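Local coordinates for tautomerase (Bordetella trematum, PDB 6VVR), which belongs to the tautomerase family of the MIF clan and assembles as a trimer of small subunits, each built from two beta-alpha-beta units, at residues P106-G111 / S117-G122. Residues are numbered along the deposited sequence; the frame is centred on the assembly and turned at random.
Sequences PKTDMG and SAMAAG
M119 packs over K107 and T108 where the C-terminal tail folds back on the loop after strand 98-105. Its CB lies 3.9 Å from the CB of K107 and 3.7 Å from K107 O. CG stands anti to the backbone N (chi1 180°). The chain bends at chi2 and again at chi3, about the CG-SD bond. This turns the methyl CE back to the CG2 of T108, at 3.8 Å. V73 of the second subunit packs on both M119 and T108, and K76 NZ of that subunit forms a salt bridge with D109 OD1.

Two backbone hydrogen bonds clip the segments together. A118 N gives a short bond of 2.7 Å to M110 O, with the C=O pointing almost straight at the donor (169°). M119 N reaches K107 O at 3.0 Å, from above the carbonyl plane. A118 CB rests 4.2 Å from M110 CB, and I68 of strand 61-68 touches both side chains. S117 OG accepts from A120 N, an ST motif that holds the first turn of the tail. K107 NZ makes a hydrogen bond to R123 O.

Two main-chain bonds thus join the segments, and the apolar contacts of M119 with K107 and T108, and of A118 with M110, flank them.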
# COMPACT_ATOMS: atom_id res chain seq x y z
N PRO A 106 -5.32 -11.59 -8.28
CA PRO A 106 -6.22 -12.61 -8.83
C PRO A 106 -7.67 -12.33 -8.46
O PRO A 106 -7.97 -11.74 -7.42
CB PRO A 106 -5.73 -13.91 -8.17
CG PRO A 106 -4.27 -13.65 -7.93
CD PRO A 106 -4.18 -12.19 -7.55
N LYS A 107 -8.59 -12.77 -9.34
CA LYS A 107 -10.00 -12.47 -9.15
C LYS A 107 -10.54 -13.00 -7.83
O LYS A 107 -11.49 -12.43 -7.28
CB LYS A 107 -10.81 -13.05 -10.31
CG LYS A 107 -10.52 -12.38 -11.64
CD LYS A 107 -11.49 -12.85 -12.72
CE LYS A 107 -11.20 -12.14 -14.03
NZ LYS A 107 -11.99 -12.72 -15.14
N THR A 108 -9.98 -14.09 -7.32
CA THR A 108 -10.37 -14.61 -6.01
C THR A 108 -9.91 -13.73 -4.85
O THR A 108 -10.42 -13.87 -3.73
CB THR A 108 -9.81 -16.02 -5.79
OG1 THR A 108 -8.38 -15.97 -5.89
CG2 THR A 108 -10.36 -17.01 -6.82
N ASP A 109 -8.95 -12.83 -5.10
CA ASP A 109 -8.33 -12.02 -4.06
C ASP A 109 -8.80 -10.57 -4.05
O ASP A 109 -8.40 -9.81 -3.16
CB ASP A 109 -6.80 -12.01 -4.23
CG ASP A 109 -6.18 -13.40 -4.19
OD1 ASP A 109 -6.91 -14.41 -4.14
OD2 ASP A 109 -4.93 -13.47 -4.25
N MET A 110 -9.59 -10.15 -5.04
CA MET A 110 -10.03 -8.77 -5.17
C MET A 110 -11.49 -8.66 -4.74
O MET A 110 -12.35 -9.34 -5.31
CB MET A 110 -9.90 -8.28 -6.61
CG MET A 110 -10.61 -6.96 -6.85
SD MET A 110 -9.63 -5.63 -6.12
CE MET A 110 -8.33 -5.51 -7.34
N GLY A 111 -11.76 -7.81 -3.75
CA GLY A 111 -13.14 -7.56 -3.36
C GLY A 111 -13.82 -6.57 -4.28
O GLY A 111 -13.18 -5.70 -4.89
N SER A 117 -16.15 -11.34 -3.99
CA SER A 117 -14.93 -11.26 -4.77
C SER A 117 -15.24 -10.92 -6.23
O SER A 117 -16.38 -11.08 -6.70
CB SER A 117 -14.13 -12.57 -4.70
OG SER A 117 -14.70 -13.57 -5.51
N ALA A 118 -14.22 -10.47 -6.94
CA ALA A 118 -14.38 -10.23 -8.37
C ALA A 118 -14.74 -11.52 -9.11
O ALA A 118 -15.52 -11.49 -10.07
CB ALA A 118 -13.11 -9.62 -8.96
N MET A 119 -14.18 -12.65 -8.67
CA MET A 119 -14.58 -13.93 -9.23
C MET A 119 -16.04 -14.21 -8.94
O MET A 119 -16.78 -14.68 -9.81
CB MET A 119 -13.70 -15.06 -8.68
CG MET A 119 -14.05 -16.47 -9.21
SD MET A 119 -15.17 -17.43 -8.15
CE MET A 119 -14.01 -18.03 -6.91
N ALA A 120 -16.48 -13.92 -7.71
CA ALA A 120 -17.88 -14.14 -7.34
C ALA A 120 -18.82 -13.29 -8.18
O ALA A 120 -19.94 -13.71 -8.51
CB ALA A 120 -18.09 -13.84 -5.85
N ALA A 121 -18.40 -12.09 -8.52
CA ALA A 121 -19.18 -11.17 -9.33
C ALA A 121 -19.10 -11.47 -10.82
O ALA A 121 -19.71 -10.75 -11.61
CB ALA A 121 -18.73 -9.73 -9.06
N GLY A 122 -18.35 -12.49 -11.21
CA GLY A 122 -18.27 -12.84 -12.62
C GLY A 122 -17.46 -11.87 -13.45
O GLY A 122 -17.74 -11.72 -14.65